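Local coordinates for protein splicing factor U2AF 35 kDa subunit (Homo sapiens, PDB 1JMT) that pairs with the large subunit U2AF2 through this RRM-type domain and helps select 3' splice sites, recruiting U2 snRNP to the branch point, at residues L7-N12 with G69-K74. The protein carries 1 engineered substitution. Sequence-based numbering, arbitrary orientation.
Sequences LNIYRN and GNVYVK
Y10 and G69 form an antiparallel hydrogen-bonded pair where strand 9-11 meets strand 69-74, the segment axes running 142° apart in direction. Y10 N gives its hydrogen to G69 O at 3.0 Å, and G69 N returns one to a lone pair of Y10 O at 2.9 Å. I9 also faces G69, which makes a classic beta bulge just past the corner at N8. There the side chain of N70 takes over the pairing: its OD1 accepts the N-H of N8, N to OD1 2.7 Å, in a nearly straight bond. N8 ND2 adds a weak, bent bond to the same oxygen at 2.9 Å. The two asparagine side chains lie side by side, pointing the same way, their amide planes 21° apart. A chi1 of -66° sets CG of N70 beside its own backbone N, on the side of the N8 corner, while its ND2 bonds weakly to Y72 OH. An alanine at N70 would probably leave the N8 backbone N-H without its mate and the corner freer to shift. On the face of the sheet turned to helix 22-51, away from the N70 amide, I9 CG2 presses tightly on V71 CG2 at 3.4 Å, and both residues pack on F39 of that helix. In this RRM-type sheet, a side-chain carbonyl stands in for backbone pairing where the central strand 3-11 breaks, and one more backbone pair, Y10 with G69, follows.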
loop_
_atom_site.group_PDB
_atom_site.type_symbol
_atom_site.label_atom_id
_atom_site.label_comp_id
_atom_site.label_asym_id
_atom_site.label_seq_id
_atom_site.Cartn_x
_atom_site.Cartn_y
_atom_site.Cartn_z
ATOM N N LEU A 7 -1.171 6.022 -1.283
ATOM C CA LEU A 7 -1.196 6.934 -0.149
ATOM C C LEU A 7 -1.591 6.385 1.211
ATOM O O LEU A 7 -2.662 5.794 1.384
ATOM C CB LEU A 7 -2.074 8.142 -0.498
ATOM C CG LEU A 7 -1.708 8.780 -1.848
ATOM C CD1 LEU A 7 -2.678 9.900 -2.178
ATOM C CD2 LEU A 7 -0.278 9.304 -1.801
ATOM N N ASN A 8 -0.693 6.595 2.168
ATOM C CA ASN A 8 -0.879 6.180 3.547
ATOM C C ASN A 8 -1.368 4.749 3.669
ATOM O O ASN A 8 -2.131 4.418 4.570
ATOM C CB ASN A 8 -1.868 7.120 4.236
ATOM C CG ASN A 8 -1.341 8.540 4.364
ATOM O OD1 ASN A 8 -2.068 9.435 4.784
ATOM N ND2 ASN A 8 -0.074 8.750 4.008
ATOM N N ILE A 9 -0.916 3.891 2.769
ATOM C CA ILE A 9 -1.344 2.506 2.807
ATOM C C ILE A 9 -0.645 1.711 3.918
ATOM O O ILE A 9 -1.214 0.765 4.455
ATOM C CB ILE A 9 -1.105 1.834 1.441
ATOM C CG1 ILE A 9 -1.896 0.524 1.367
ATOM C CG2 ILE A 9 0.397 1.630 1.221
ATOM C CD1 ILE A 9 -1.991 -0.052 -0.026
ATOM N N TYR A 10 0.575 2.106 4.275
ATOM C CA TYR A 10 1.315 1.402 5.313
ATOM C C TYR A 10 0.997 1.934 6.702
ATOM O O TYR A 10 1.460 3.004 7.087
ATOM C CB TYR A 10 2.820 1.509 5.076
ATOM C CG TYR A 10 3.637 0.651 6.020
ATOM C CD1 TYR A 10 3.466 -0.732 6.055
ATOM C CD2 TYR A 10 4.570 1.217 6.883
ATOM C CE1 TYR A 10 4.203 -1.530 6.926
ATOM C CE2 TYR A 10 5.314 0.430 7.761
ATOM C CZ TYR A 10 5.125 -0.944 7.776
ATOM O OH TYR A 10 5.860 -1.729 8.639
ATOM N N ARG A 11 0.207 1.174 7.451
ATOM C CA ARG A 11 -0.179 1.557 8.805
ATOM C C ARG A 11 0.545 0.740 9.855
ATOM O O ARG A 11 0.982 -0.379 9.589
ATOM C CB ARG A 11 -1.693 1.403 8.989
ATOM C CG ARG A 11 -2.524 2.564 8.478
ATOM C CD ARG A 11 -1.690 3.624 7.780
ATOM N NE ARG A 11 -2.452 4.840 7.535
ATOM C CZ ARG A 11 -3.646 4.862 6.950
ATOM N NH1 ARG A 11 -4.227 3.734 6.543
ATOM N NH2 ARG A 11 -4.269 6.015 6.766
ATOM N N ASN A 12 0.664 1.304 11.051
ATOM C CA ASN A 12 1.339 0.614 12.139
ATOM C C ASN A 12 1.176 1.306 13.503
ATOM O O ASN A 12 2.140 1.845 14.044
ATOM C CB ASN A 12 2.824 0.472 11.794
ATOM C CG ASN A 12 3.498 -0.631 12.574
ATOM O OD1 ASN A 12 2.839 -1.433 13.235
ATOM N ND2 ASN A 12 4.820 -0.697 12.482
ATOM N N GLY A 69 2.832 5.440 6.247
ATOM C CA GLY A 69 3.724 5.637 5.129
ATOM C C GLY A 69 3.105 5.361 3.776
ATOM O O GLY A 69 2.155 4.587 3.649
ATOM N N ASN A 70 3.639 6.024 2.763
ATOM C CA ASN A 70 3.176 5.814 1.411
ATOM C C ASN A 70 4.026 4.718 0.805
ATOM O O ASN A 70 5.092 4.357 1.327
ATOM C CB ASN A 70 3.366 7.056 0.544
ATOM C CG ASN A 70 2.519 8.215 0.985
ATOM O OD1 ASN A 70 1.486 8.040 1.628
ATOM N ND2 ASN A 70 2.942 9.415 0.618
ATOM N N VAL A 71 3.548 4.196 -0.311
ATOM C CA VAL A 71 4.283 3.194 -1.042
ATOM C C VAL A 71 4.465 3.779 -2.433
ATOM O O VAL A 71 3.536 4.368 -2.988
ATOM C CB VAL A 71 3.508 1.862 -1.131
ATOM C CG1 VAL A 71 4.126 0.962 -2.223
ATOM C CG2 VAL A 71 3.568 1.160 0.212
ATOM N N TYR A 72 5.672 3.663 -2.971
ATOM C CA TYR A 72 5.938 4.140 -4.317
ATOM C C TYR A 72 6.425 2.956 -5.111
ATOM O O TYR A 72 7.285 2.212 -4.655
ATOM C CB TYR A 72 6.993 5.241 -4.327
ATOM C CG TYR A 72 6.503 6.522 -3.722
ATOM C CD1 TYR A 72 6.634 6.760 -2.358
ATOM C CD2 TYR A 72 5.865 7.486 -4.506
ATOM C CE1 TYR A 72 6.145 7.921 -1.785
ATOM C CE2 TYR A 72 5.367 8.655 -3.940
ATOM C CZ TYR A 72 5.512 8.863 -2.579
ATOM O OH TYR A 72 5.022 10.009 -2.001
ATOM N N VAL A 73 5.856 2.781 -6.295
ATOM C CA VAL A 73 6.219 1.678 -7.165
ATOM C C VAL A 73 6.562 2.221 -8.542
ATOM O O VAL A 73 5.739 2.865 -9.183
ATOM C CB VAL A 73 5.051 0.683 -7.308
ATOM C CG1 VAL A 73 5.475 -0.510 -8.162
ATOM C CG2 VAL A 73 4.579 0.246 -5.937
ATOM N N LYS A 74 7.782 1.974 -8.994
ATOM C CA LYS A 74 8.178 2.447 -10.309
ATOM C C LYS A 74 8.128 1.248 -11.240
ATOM O O LYS A 74 8.927 0.315 -11.110
ATOM C CB LYS A 74 9.595 3.038 -10.274
ATOM C CG LYS A 74 10.026 3.682 -11.597
ATOM C CD LYS A 74 11.451 4.201 -11.514
ATOM C CE LYS A 74 11.824 5.010 -12.742
ATOM N NZ LYS A 74 13.183 5.610 -12.602
#